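Local structure of putative rhamnosidase (Streptomyces avermitilis, 3W5M) at residues 311-316 / 365-370; 317-322 / 403-408; 815-820 / 854-859; 849-854 / 917-922. The protein hydrolyses terminal non-reducing alpha-L-rhamnose residues in alpha-L-rhamnosides, including citrus flavonoids and gum arabic, and carries a calcium-dependent module that binds L-rhamnose. All coordinates share one frame; numbering follows the deposited sequence.

In the fold
From the N terminus, the chain first reaches 311-316, the loop from strand 303-311 to strand 316-326. Interaction 1 brings residues 365-370 back against this loop; interaction 2 lays residues 403-408 along 317-322, closing a longer loop. The two cross in sequence and touch, joining two neighbouring sheets of one beta domain. Interactions 3 and 4 come later, on the far side of the chain's centre, in the catalytic helical domain. Interaction 3 packs helix 812-820 on helix 854-863, closing the stretch that holds helix 829-842; interaction 4 sets 849-854 against 917-922, closing a longer one through helices 854-863, 867-875 and 883-887. They also cross, share Thr854 and touch, with centres about 10 Å apart.

Interaction 1 (311-316 / 365-370); sequences LPHKKV and VRPGAN
Leu311 and Asn370 meet nearly at a right angle, the leucine CG resting 3.5 Å from Asn370 ND2. Chi1 (-72°) sets Asn370 CG anti to the carbonyl carbon; the amide beyond it bonds back to the Arg366 backbone. Its OD1 accepts from Arg366 N through an in-plane lone pair, and ND2 donates to Arg366 O at 2.9 Å, so two bonds hold the amide and the turn before the strand together. An alanine here would probably leave the Arg366 N-H and carbonyl without these mates and remove the amide surface against Leu311. Farther along, the His313 ring and Pro367 cross at about a right angle: ND1 approaches Pro367 CB at 3.4 Å, while Pro367 C and Gly368 N sit over one ring face, offset toward the rim. Val316 CG2 touches Val365 CG2 at 3.9 Å, the side chains meeting at a slant. Leu311 N donates to Gly368 O and Gly368 N to Leu311 O, both at 2.9 Å, and a water joins Pro312 O to Arg366 O. The antiparallel hydrogen-bonded pair of Leu311 and Gly368 lies where strands 303-311 and 368-377 meet, beside the connection from their sheet to strand 316-326 of the next, as in a beta-sandwich.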
loop_
_atom_site.group_PDB
_atom_site.type_symbol
_atom_site.label_atom_id
_atom_site.label_comp_id
_atom_site.label_asym_id
_atom_site.label_seq_id
_atom_site.Cartn_x
_atom_site.Cartn_y
_atom_site.Cartn_z
ATOM N N LEU A 311 23.458 -5.558 31.093
ATOM C CA LEU A 311 22.816 -6.839 31.336
ATOM C C LEU A 311 23.763 -7.732 32.155
ATOM O O LEU A 311 24.979 -7.508 32.137
ATOM C CB LEU A 311 22.454 -7.523 30.011
ATOM C CG LEU A 311 21.404 -6.834 29.127
ATOM C CD1 LEU A 311 21.166 -7.649 27.862
ATOM C CD2 LEU A 311 20.123 -6.604 29.913
ATOM N N PRO A 312 23.217 -8.741 32.871
ATOM C CA PRO A 312 24.126 -9.593 33.655
ATOM C C PRO A 312 24.976 -10.526 32.797
ATOM O O PRO A 312 24.610 -10.817 31.656
ATOM C CB PRO A 312 23.166 -10.406 34.534
ATOM C CG PRO A 312 21.899 -10.455 33.752
ATOM C CD PRO A 312 21.806 -9.115 33.074
ATOM N N HIS A 313 26.100 -10.995 33.346
ATOM C CA HIS A 313 26.903 -12.039 32.697
ATOM C C HIS A 313 26.340 -13.416 33.029
ATOM O O HIS A 313 26.886 -14.144 33.870
ATOM C CB HIS A 313 28.382 -11.956 33.117
ATOM C CG HIS A 313 29.039 -10.665 32.747
ATOM N ND1 HIS A 313 29.925 -10.556 31.695
ATOM C CD2 HIS A 313 28.931 -9.425 33.282
ATOM C CE1 HIS A 313 30.332 -9.302 31.596
ATOM N NE2 HIS A 313 29.746 -8.596 32.549
ATOM N N LYS A 314 25.225 -13.752 32.386
ATOM C CA LYS A 314 24.589 -15.050 32.516
ATOM C C LYS A 314 24.231 -15.494 31.138
ATOM O O LYS A 314 24.055 -14.672 30.243
ATOM C CB LYS A 314 23.255 -14.948 33.264
ATOM C CG LYS A 314 23.326 -14.590 34.718
ATOM C CD LYS A 314 21.906 -14.575 35.244
ATOM C CE LYS A 314 21.840 -13.864 36.570
ATOM N NZ LYS A 314 20.434 -13.831 37.061
ATOM N N LYS A 315 24.043 -16.796 30.989
ATOM C CA LYS A 315 23.643 -17.390 29.734
ATOM C C LYS A 315 22.198 -16.969 29.363
ATOM O O LYS A 315 21.275 -17.163 30.142
ATOM C CB LYS A 315 23.778 -18.912 29.837
ATOM C CG LYS A 315 23.197 -19.704 28.678
ATOM C CD LYS A 315 23.953 -19.468 27.374
ATOM C CE LYS A 315 23.521 -20.471 26.313
ATOM N NZ LYS A 315 23.929 -21.859 26.671
ATOM N N VAL A 316 22.047 -16.378 28.181
ATOM C CA VAL A 316 20.744 -15.946 27.641
ATOM C C VAL A 316 20.041 -17.143 27.040
ATOM O O VAL A 316 20.628 -17.892 26.245
ATOM C CB VAL A 316 20.927 -14.854 26.560
ATOM C CG1 VAL A 316 19.606 -14.504 25.881
ATOM C CG2 VAL A 316 21.586 -13.622 27.158
ATOM N N VAL A 365 21.975 -9.698 21.911
ATOM C CA VAL A 365 22.182 -9.137 23.251
ATOM C C VAL A 365 23.544 -9.574 23.779
ATOM O O VAL A 365 24.068 -10.584 23.327
ATOM C CB VAL A 365 21.078 -9.542 24.253
ATOM C CG1 VAL A 365 19.743 -8.934 23.840
ATOM C CG2 VAL A 365 20.958 -11.049 24.348
ATOM N N ARG A 366 24.080 -8.808 24.719
ATOM C CA ARG A 366 25.430 -9.020 25.268
ATOM C C ARG A 366 25.441 -9.031 26.780
ATOM O O ARG A 366 24.597 -8.376 27.416
ATOM C CB ARG A 366 26.361 -7.880 24.832
ATOM C CG ARG A 366 26.572 -7.752 23.344
ATOM C CD ARG A 366 27.448 -6.536 23.056
ATOM N NE ARG A 366 27.680 -6.390 21.618
ATOM C CZ ARG A 366 28.374 -5.407 21.046
ATOM N NH1 ARG A 366 28.964 -4.461 21.774
ATOM N NH2 ARG A 366 28.497 -5.393 19.728
ATOM N N PRO A 367 26.425 -9.744 27.373
ATOM C CA PRO A 367 26.723 -9.517 28.780
ATOM C C PRO A 367 27.310 -8.138 28.930
ATOM O O PRO A 367 28.062 -7.697 28.068
ATOM C CB PRO A 367 27.814 -10.559 29.092
ATOM C CG PRO A 367 28.366 -10.987 27.774
ATOM C CD PRO A 367 27.197 -10.879 26.821
ATOM N N GLY A 368 26.987 -7.455 30.007
ATOM C CA GLY A 368 27.535 -6.138 30.220
ATOM C C GLY A 368 26.813 -5.134 29.351
ATOM O O GLY A 368 25.583 -5.174 29.231
ATOM N N ALA A 369 27.585 -4.260 28.715
ATOM C CA ALA A 369 27.049 -3.058 28.116
ATOM C C ALA A 369 26.346 -3.309 26.786
ATOM O O ALA A 369 26.839 -4.020 25.899
ATOM C CB ALA A 369 28.127 -1.992 27.980
ATOM N N ASN A 370 25.171 -2.704 26.681
ATOM C CA ASN A 370 24.290 -2.862 25.533
ATOM C C ASN A 370 23.769 -1.485 25.138
ATOM O O ASN A 370 23.716 -0.572 25.972
ATOM C CB ASN A 370 23.097 -3.762 25.881
ATOM C CG ASN A 370 23.470 -5.221 26.027
ATOM O OD1 ASN A 370 23.236 -6.018 25.127
ATOM N ND2 ASN A 370 24.004 -5.595 27.202
HETATM O O HOH W 1 23.215 -10.552 29.368
#

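Interaction 2 (317-322 / 403-408)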
loop_
_atom_site.group_PDB
_atom_site.type_symbol
_atom_site.label_atom_id
_atom_site.label_comp_id
_atom_site.label_asym_id
_atom_site.label_seq_id
_atom_site.Cartn_x
_atom_site.Cartn_y
_atom_site.Cartn_z
ATOM N N SER A 317 18.788 -17.349 27.430
ATOM C CA SER A 317 17.984 -18.372 26.805
ATOM C C SER A 317 17.170 -17.802 25.646
ATOM O O SER A 317 16.884 -18.522 24.692
ATOM C CB SER A 317 17.079 -19.086 27.830
ATOM O OG SER A 317 16.226 -18.153 28.485
ATOM N N ARG A 318 16.807 -16.512 25.714
ATOM C CA ARG A 318 15.940 -15.917 24.669
ATOM C C ARG A 318 15.886 -14.403 24.826
ATOM O O ARG A 318 15.945 -13.898 25.940
ATOM C CB ARG A 318 14.534 -16.494 24.848
ATOM C CG ARG A 318 13.557 -16.238 23.737
ATOM C CD ARG A 318 12.212 -16.825 24.120
ATOM N NE ARG A 318 11.458 -15.920 24.988
ATOM C CZ ARG A 318 10.145 -16.037 25.207
ATOM N NH1 ARG A 318 9.457 -17.017 24.624
ATOM N NH2 ARG A 318 9.519 -15.175 26.008
ATOM N N ALA A 319 15.791 -13.662 23.724
ATOM C CA ALA A 319 15.495 -12.229 23.833
ATOM C C ALA A 319 14.546 -11.849 22.709
ATOM O O ALA A 319 14.660 -12.373 21.584
ATOM C CB ALA A 319 16.759 -11.358 23.806
ATOM N N ARG A 320 13.596 -10.953 23.030
ATOM C CA ARG A 320 12.596 -10.499 22.072
ATOM C C ARG A 320 12.518 -9.006 22.167
ATOM O O ARG A 320 12.637 -8.429 23.276
ATOM C CB ARG A 320 11.199 -11.057 22.432
ATOM C CG ARG A 320 11.107 -12.572 22.390
ATOM C CD ARG A 320 11.236 -13.078 20.954
ATOM N NE ARG A 320 11.088 -14.532 20.846
ATOM C CZ ARG A 320 12.098 -15.385 20.705
ATOM N NH1 ARG A 320 13.352 -14.931 20.657
ATOM N NH2 ARG A 320 11.862 -16.687 20.602
ATOM N N LEU A 321 12.363 -8.346 21.020
ATOM C CA LEU A 321 12.026 -6.940 21.031
ATOM C C LEU A 321 10.610 -6.824 20.463
ATOM O O LEU A 321 10.353 -7.296 19.364
ATOM C CB LEU A 321 12.998 -6.095 20.180
ATOM C CG LEU A 321 12.706 -4.600 20.048
ATOM C CD1 LEU A 321 12.995 -3.890 21.366
ATOM C CD2 LEU A 321 13.497 -3.929 18.926
ATOM N N TYR A 322 9.733 -6.193 21.230
ATOM C CA TYR A 322 8.400 -5.790 20.771
ATOM C C TYR A 322 8.443 -4.273 20.570
ATOM O O TYR A 322 8.906 -3.524 21.451
ATOM C CB TYR A 322 7.348 -6.169 21.842
ATOM C CG TYR A 322 7.464 -7.603 22.297
ATOM C CD1 TYR A 322 6.866 -8.610 21.595
ATOM C CD2 TYR A 322 8.213 -7.941 23.416
ATOM C CE1 TYR A 322 6.955 -9.926 21.995
ATOM C CE2 TYR A 322 8.320 -9.252 23.840
ATOM C CZ TYR A 322 7.699 -10.239 23.117
ATOM O OH TYR A 322 7.804 -11.551 23.505
ATOM N N LEU A 403 12.169 -4.509 25.301
ATOM C CA LEU A 403 13.106 -5.597 25.091
ATOM C C LEU A 403 13.077 -6.497 26.310
ATOM O O LEU A 403 13.247 -6.022 27.452
ATOM C CB LEU A 403 14.519 -5.026 24.882
ATOM C CG LEU A 403 15.665 -6.036 24.868
ATOM C CD1 LEU A 403 15.656 -6.860 23.590
ATOM C CD2 LEU A 403 16.987 -5.286 25.045
ATOM N N GLU A 404 12.834 -7.776 26.070
ATOM C CA GLU A 404 12.743 -8.780 27.137
ATOM C C GLU A 404 13.818 -9.823 26.955
ATOM O O GLU A 404 13.883 -10.475 25.937
ATOM C CB GLU A 404 11.384 -9.438 27.108
ATOM C CG GLU A 404 10.298 -8.386 27.353
ATOM C CD GLU A 404 8.913 -8.982 27.475
ATOM O OE1 GLU A 404 8.792 -10.238 27.463
ATOM O OE2 GLU A 404 7.951 -8.182 27.581
ATOM N N VAL A 405 14.672 -9.950 27.952
ATOM C CA VAL A 405 15.724 -10.967 27.916
ATOM C C VAL A 405 15.466 -11.988 29.019
ATOM O O VAL A 405 15.328 -11.600 30.188
ATOM C CB VAL A 405 17.090 -10.324 28.178
ATOM C CG1 VAL A 405 18.191 -11.346 27.868
ATOM C CG2 VAL A 405 17.243 -9.044 27.348
ATOM N N GLU A 406 15.390 -13.261 28.649
ATOM C CA GLU A 406 15.216 -14.380 29.599
ATOM C C GLU A 406 16.557 -15.077 29.733
ATOM O O GLU A 406 17.249 -15.277 28.740
ATOM C CB GLU A 406 14.230 -15.419 29.091
ATOM C CG GLU A 406 12.982 -14.881 28.405
ATOM C CD GLU A 406 11.797 -14.647 29.333
ATOM O OE1 GLU A 406 11.993 -14.317 30.532
ATOM O OE2 GLU A 406 10.647 -14.777 28.837
ATOM N N TYR A 407 16.877 -15.489 30.947
ATOM C CA TYR A 407 18.143 -16.150 31.236
ATOM C C TYR A 407 17.903 -17.623 31.609
ATOM O O TYR A 407 16.802 -17.981 32.056
ATOM C CB TYR A 407 18.879 -15.359 32.321
ATOM C CG TYR A 407 19.378 -14.029 31.809
ATOM C CD1 TYR A 407 20.529 -13.962 31.003
ATOM C CD2 TYR A 407 18.700 -12.845 32.089
ATOM C CE1 TYR A 407 20.990 -12.755 30.509
ATOM C CE2 TYR A 407 19.158 -11.626 31.597
ATOM C CZ TYR A 407 20.315 -11.597 30.800
ATOM O OH TYR A 407 20.799 -10.407 30.297
ATOM N N ALA A 408 18.912 -18.469 31.371
ATOM C CA ALA A 408 18.793 -19.900 31.571
ATOM C C ALA A 408 18.488 -20.249 33.023
ATOM O O ALA A 408 17.865 -21.261 33.267
ATOM C CB ALA A 408 20.034 -20.669 31.067
HETATM O O HOH W 2 12.199 -12.963 25.723
HETATM O O HOH W 3 9.515 -12.243 25.637
#
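Arg318 lies alongside Glu406, both side chains pointing the same way, and NH2 forms a salt bridge to OE2 at 3.1 Å. The guanidinium and carboxylate planes are 39° apart. Glu406 bends at chi2 (-91°), which swings its CD out of line with the carbons before it. On the same face of the sheet, Tyr322 crosses Glu404 at about a right angle, its CE2 3.7 Å from Glu404 CD. A water donates to both Tyr322 OH and Glu404 OE1; a second water links Arg318 NE to Glu404 O. These polar ends have further partners: Arg318 NH1 donates to Arg83 O, Glu404 OE1 pairs with Arg83 NE, and Glu404 OE2 bonds to Gln402 NE2. The other face is apolar, the Leu321 and Leu403 side chains crossing at about a right angle, Leu321 CD1 4.0 Å from Leu403 CB, and Ala319 pairing with Val405. Between the faces, Arg320 and Glu404 exchange two backbone bonds. At one end Ser317 N and Arg318 N both donate to Glu406 O, from the same side of its plane, at 2.9 and 3.3 Å respectively. Two residues stand opposite one: a classic beta bulge in an antiparallel strand pair, within a sheet of the Alpha-L-rhamnosidase N-terminal domain.

Interaction 3 (815-820 / 854-859)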
loop_
_atom_site.group_PDB
_atom_site.type_symbol
_atom_site.label_atom_id
_atom_site.label_comp_id
_atom_site.label_asym_id
_atom_site.label_seq_id
_atom_site.Cartn_x
_atom_site.Cartn_y
_atom_site.Cartn_z
ATOM N N TYR A 815 -24.811 -4.286 -19.757
ATOM C CA TYR A 815 -25.110 -5.689 -19.989
ATOM C C TYR A 815 -24.202 -6.587 -19.178
ATOM O O TYR A 815 -24.656 -7.555 -18.573
ATOM C CB TYR A 815 -25.018 -6.011 -21.469
ATOM C CG TYR A 815 -26.084 -5.257 -22.216
ATOM C CD1 TYR A 815 -27.437 -5.508 -21.961
ATOM C CD2 TYR A 815 -25.749 -4.269 -23.142
ATOM C CE1 TYR A 815 -28.425 -4.812 -22.632
ATOM C CE2 TYR A 815 -26.736 -3.561 -23.815
ATOM C CZ TYR A 815 -28.062 -3.828 -23.550
ATOM O OH TYR A 815 -29.046 -3.128 -24.214
ATOM N N VAL A 816 -22.912 -6.263 -19.176
ATOM C CA VAL A 816 -21.962 -7.013 -18.373
ATOM C C VAL A 816 -22.479 -7.168 -16.945
ATOM O O VAL A 816 -22.522 -8.292 -16.420
ATOM C CB VAL A 816 -20.566 -6.346 -18.357
ATOM C CG1 VAL A 816 -19.700 -6.984 -17.266
ATOM C CG2 VAL A 816 -19.875 -6.534 -19.713
ATOM N N LEU A 817 -22.863 -6.062 -16.317
ATOM C CA LEU A 817 -23.202 -6.095 -14.900
ATOM C C LEU A 817 -24.491 -6.855 -14.619
ATOM O O LEU A 817 -24.577 -7.608 -13.639
ATOM C CB LEU A 817 -23.294 -4.687 -14.322
ATOM C CG LEU A 817 -21.898 -4.076 -14.111
ATOM C CD1 LEU A 817 -21.992 -2.578 -13.943
ATOM C CD2 LEU A 817 -21.181 -4.699 -12.922
ATOM N N THR A 818 -25.494 -6.649 -15.475
ATOM C CA THR A 818 -26.769 -7.340 -15.303
ATOM C C THR A 818 -26.638 -8.828 -15.553
ATOM O O THR A 818 -27.250 -9.606 -14.815
ATOM C CB THR A 818 -27.869 -6.757 -16.211
ATOM O OG1 THR A 818 -27.453 -6.870 -17.584
ATOM C CG2 THR A 818 -28.102 -5.320 -15.841
ATOM N N LEU A 819 -25.850 -9.232 -16.554
ATOM C CA LEU A 819 -25.615 -10.654 -16.804
ATOM C C LEU A 819 -24.794 -11.282 -15.676
ATOM O O LEU A 819 -25.112 -12.382 -15.191
ATOM C CB LEU A 819 -24.949 -10.894 -18.158
ATOM C CG LEU A 819 -25.913 -10.624 -19.318
ATOM C CD1 LEU A 819 -25.092 -10.405 -20.573
ATOM C CD2 LEU A 819 -26.906 -11.784 -19.479
ATOM N N SER A 820 -23.760 -10.564 -15.243
ATOM C CA SER A 820 -22.875 -11.046 -14.178
ATOM C C SER A 820 -23.596 -11.293 -12.845
ATOM O O SER A 820 -23.365 -12.314 -12.197
ATOM C CB SER A 820 -21.738 -10.046 -13.933
ATOM O OG SER A 820 -20.750 -10.661 -13.133
ATOM N N THR A 854 -15.170 -3.785 -16.510
ATOM C CA THR A 854 -14.035 -4.567 -17.017
ATOM C C THR A 854 -13.774 -5.933 -16.351
ATOM O O THR A 854 -13.520 -6.895 -17.053
ATOM C CB THR A 854 -12.737 -3.723 -17.080
ATOM O OG1 THR A 854 -12.956 -2.632 -17.984
ATOM C CG2 THR A 854 -11.517 -4.551 -17.568
ATOM N N PRO A 855 -13.818 -6.011 -14.997
ATOM C CA PRO A 855 -13.492 -7.291 -14.359
ATOM C C PRO A 855 -14.488 -8.397 -14.691
ATOM O O PRO A 855 -14.134 -9.569 -14.633
ATOM C CB PRO A 855 -13.553 -6.959 -12.858
ATOM C CG PRO A 855 -14.450 -5.803 -12.750
ATOM C CD PRO A 855 -14.228 -5.001 -14.006
ATOM N N ARG A 856 -15.715 -8.011 -15.053
ATOM C CA ARG A 856 -16.786 -8.981 -15.330
ATOM C C ARG A 856 -17.004 -9.246 -16.826
ATOM O O ARG A 856 -17.780 -10.127 -17.201
ATOM C CB ARG A 856 -18.098 -8.516 -14.647
ATOM C CG ARG A 856 -17.985 -8.322 -13.130
ATOM C CD ARG A 856 -19.208 -7.675 -12.484
ATOM N NE ARG A 856 -19.072 -7.590 -11.018
ATOM C CZ ARG A 856 -19.462 -8.531 -10.153
ATOM N NH1 ARG A 856 -20.044 -9.648 -10.576
ATOM N NH2 ARG A 856 -19.268 -8.355 -8.848
ATOM N N LEU A 857 -16.308 -8.509 -17.688
ATOM C CA LEU A 857 -16.589 -8.569 -19.142
ATOM C C LEU A 857 -16.213 -9.905 -19.800
ATOM O O LEU A 857 -17.047 -10.562 -20.436
ATOM C CB LEU A 857 -15.903 -7.382 -19.870
ATOM C CG LEU A 857 -15.871 -7.308 -21.414
ATOM C CD1 LEU A 857 -17.256 -7.022 -21.972
ATOM C CD2 LEU A 857 -14.886 -6.237 -21.872
ATOM N N LEU A 858 -14.960 -10.323 -19.668
ATOM C CA LEU A 858 -14.554 -11.564 -20.301
ATOM C C LEU A 858 -15.277 -12.765 -19.668
ATOM O O LEU A 858 -15.703 -13.682 -20.398
ATOM C CB LEU A 858 -13.023 -11.749 -20.363
ATOM C CG LEU A 858 -12.142 -10.776 -21.183
ATOM C CD1 LEU A 858 -10.779 -11.375 -21.481
ATOM C CD2 LEU A 858 -12.805 -10.350 -22.496
ATOM N N PRO A 859 -15.440 -12.775 -18.320
ATOM C CA PRO A 859 -16.248 -13.861 -17.704
ATOM C C PRO A 859 -17.712 -13.962 -18.230
ATOM O O PRO A 859 -18.174 -15.065 -18.556
ATOM C CB PRO A 859 -16.225 -13.503 -16.212
ATOM C CG PRO A 859 -14.908 -12.818 -16.042
ATOM C CD PRO A 859 -14.789 -11.947 -17.283
#
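Arg856 NH1 donates to Ser820 OG at 2.8 Å, the one hydrogen bond between helix segments 815-820 and 854-859. It is fairly straight, with an N-H...O angle of 158°, and the oxygen lies at the edge of the guanidinium, exactly in its plane. Ser820 presents OG by setting it anti to the backbone N (chi1 -167°). The arginine chain runs extended from CG to NE, and its carbons pass close by the same serine: CD is 3.4 Å from Ser820 OG. Leu817 adds an apolar neighbour, its CD2 reaching Arg856 CD at 3.6 Å, the two side chains crossing at about a right angle. The hydroxyl thus takes the NH1 bond and also lies against the arginine methylenes, while Leu817 CD2 and Val816 CG1 cover CD and CB.

Val816 fills the middle of the contact with both methyls. CG1 meets Arg856 CB at 3.4 Å, the side chains slanting across each other. CG2 touches Leu857 CD1 at 3.5 Å, tighter than usual for two carbons, and here the side chains cross at about a right angle. The segment axes approach to 8.8 Å at 68°, a steep crossing, consistent with a contact confined to a few residues.

Around the pair, within the (alpha/alpha)6-barrel domain, helix 756-777 contributes Tyr763 and His766 against Arg856 and Ile759 against Leu817. Helix 829-842 packs Leu836 on Val816, and helix 867-875 sets Leu873 against Leu857, so the crossing helices are embedded among three others.

Interaction 4 (849-854 / 917-922)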
loop_
_atom_site.group_PDB
_atom_site.type_symbol
_atom_site.label_atom_id
_atom_site.label_comp_id
_atom_site.label_asym_id
_atom_site.label_seq_id
_atom_site.Cartn_x
_atom_site.Cartn_y
_atom_site.Cartn_z
ATOM N N THR A 849 -15.665 -0.720 -21.580
ATOM C CA THR A 849 -15.986 -0.740 -20.148
ATOM C C THR A 849 -14.968 0.026 -19.291
ATOM O O THR A 849 -13.774 0.016 -19.614
ATOM C CB THR A 849 -16.028 -2.201 -19.649
ATOM O OG1 THR A 849 -14.858 -2.896 -20.100
ATOM C CG2 THR A 849 -17.236 -2.910 -20.261
ATOM N N GLY A 850 -15.441 0.613 -18.197
ATOM C CA GLY A 850 -14.582 1.208 -17.132
ATOM C C GLY A 850 -14.243 0.251 -15.975
ATOM O O GLY A 850 -14.218 -0.967 -16.162
ATOM N N PHE A 851 -13.993 0.816 -14.786
ATOM C CA PHE A 851 -13.564 0.044 -13.609
ATOM C C PHE A 851 -14.478 -1.083 -13.188
ATOM O O PHE A 851 -13.993 -2.153 -12.828
ATOM C CB PHE A 851 -13.338 0.962 -12.392
ATOM C CG PHE A 851 -11.969 1.605 -12.375
ATOM C CD1 PHE A 851 -11.286 1.870 -13.566
ATOM C CD2 PHE A 851 -11.366 1.933 -11.177
ATOM C CE1 PHE A 851 -10.019 2.453 -13.564
ATOM C CE2 PHE A 851 -10.100 2.526 -11.157
ATOM C CZ PHE A 851 -9.429 2.791 -12.356
ATOM N N LEU A 852 -15.784 -0.840 -13.243
ATOM C CA LEU A 852 -16.775 -1.788 -12.726
ATOM C C LEU A 852 -17.187 -2.855 -13.741
ATOM O O LEU A 852 -17.401 -4.018 -13.375
ATOM C CB LEU A 852 -17.995 -1.037 -12.229
ATOM C CG LEU A 852 -17.851 -0.137 -11.015
ATOM C CD1 LEU A 852 -19.226 0.440 -10.713
ATOM C CD2 LEU A 852 -17.311 -0.930 -9.831
ATOM N N GLY A 853 -17.287 -2.452 -15.005
ATOM C CA GLY A 853 -17.542 -3.381 -16.106
ATOM C C GLY A 853 -16.406 -4.292 -16.500
ATOM O O GLY A 853 -16.638 -5.458 -16.802
ATOM N N THR A 854 -15.170 -3.785 -16.510
ATOM C CA THR A 854 -14.035 -4.567 -17.017
ATOM C C THR A 854 -13.774 -5.933 -16.351
ATOM O O THR A 854 -13.520 -6.895 -17.053
ATOM C CB THR A 854 -12.737 -3.723 -17.080
ATOM O OG1 THR A 854 -12.956 -2.632 -17.984
ATOM C CG2 THR A 854 -11.517 -4.551 -17.568
ATOM N N TYR A 917 -4.033 -1.126 -10.255
ATOM C CA TYR A 917 -4.265 -2.517 -10.607
ATOM C C TYR A 917 -5.642 -2.831 -11.233
ATOM O O TYR A 917 -5.831 -3.939 -11.732
ATOM C CB TYR A 917 -3.987 -3.499 -9.441
ATOM C CG TYR A 917 -4.549 -3.138 -8.088
ATOM C CD1 TYR A 917 -5.911 -2.854 -7.897
ATOM C CD2 TYR A 917 -3.723 -3.131 -6.985
ATOM C CE1 TYR A 917 -6.410 -2.531 -6.640
ATOM C CE2 TYR A 917 -4.204 -2.822 -5.731
ATOM C CZ TYR A 917 -5.541 -2.527 -5.556
ATOM O OH TYR A 917 -5.982 -2.218 -4.299
ATOM N N ALA A 918 -6.563 -1.867 -11.237
ATOM C CA ALA A 918 -7.980 -2.147 -11.583
ATOM C C ALA A 918 -8.160 -2.929 -12.893
ATOM O O ALA A 918 -8.882 -3.946 -12.928
ATOM C CB ALA A 918 -8.807 -0.864 -11.605
ATOM N N TYR A 919 -7.518 -2.472 -13.974
ATOM C CA TYR A 919 -7.641 -3.177 -15.260
ATOM C C TYR A 919 -6.856 -4.486 -15.352
ATOM O O TYR A 919 -7.012 -5.236 -16.315
ATOM C CB TYR A 919 -7.338 -2.235 -16.449
ATOM C CG TYR A 919 -8.358 -1.109 -16.566
ATOM C CD1 TYR A 919 -9.726 -1.366 -16.427
ATOM C CD2 TYR A 919 -7.964 0.208 -16.821
ATOM C CE1 TYR A 919 -10.667 -0.352 -16.519
ATOM C CE2 TYR A 919 -8.897 1.226 -16.919
ATOM C CZ TYR A 919 -10.248 0.937 -16.771
ATOM O OH TYR A 919 -11.174 1.943 -16.872
ATOM N N GLY A 920 -6.007 -4.757 -14.361
ATOM C CA GLY A 920 -5.401 -6.082 -14.196
ATOM C C GLY A 920 -6.393 -7.158 -13.755
ATOM O O GLY A 920 -6.027 -8.330 -13.648
ATOM N N SER A 921 -7.647 -6.766 -13.528
ATOM C CA SER A 921 -8.730 -7.719 -13.177
ATOM C C SER A 921 -9.056 -8.738 -14.267
ATOM O O SER A 921 -9.762 -9.719 -14.015
ATOM C CB SER A 921 -9.995 -6.993 -12.716
ATOM O OG SER A 921 -10.502 -6.078 -13.691
ATOM N N VAL A 922 -8.519 -8.519 -15.468
ATOM C CA VAL A 922 -8.560 -9.501 -16.557
ATOM C C VAL A 922 -7.805 -10.784 -16.197
ATOM O O VAL A 922 -8.077 -11.874 -16.741
ATOM C CB VAL A 922 -7.992 -8.883 -17.871
ATOM C CG1 VAL A 922 -6.492 -8.622 -17.761
ATOM C CG2 VAL A 922 -8.265 -9.785 -19.061
#
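Aromatic contacts dominate between Phe851 and Tyr919, whose rings form a T-shaped pair: the edge of Phe851 points at the face of Tyr919, with centroids 5.1 Å apart and planes at 85°. Phe851 CD1 comes 3.3 Å from Tyr919 OH, which lies in the plane of the phenylalanine ring. Ala918 makes the CH-pi contact, its CB over the centre of one Phe851 face, 3.7 Å from the centroid and 12° off the normal. Outside the two segments Tyr919 stacks on Trp897, and Phe851 meets Trp747 edge-to-face.

These are loops of the (alpha/alpha)6 barrel, and they adjoin the rhamnose site: the Phe851 side chain is about 4 Å, nearest atoms, from those of Asp643 and His916, both of which bind rhamnose. An alanine in place of Tyr919 would probably leave the Phe851 edge without the ring face it meets and Trp897 without its stacking partner.

Van der Waals contact continues on the Thr854 side, where its OG1 approaches Tyr919 CE1 at 3.5 Å, the side chains crossing at about a right angle.

Between the segments there is no hydrogen bond; internal ones shape each. Gly850 O accepts from both Thr854 N and Thr854 OG1, the latter at 2.8 Å, and Thr849 OG1 donates to Thr854 OG1, which fixes the hydroxyl. Ser921 OG donates to Ala918 O at 2.8 Å, nearly in line with the carbonyl bond, and Ser921 N shares that acceptor.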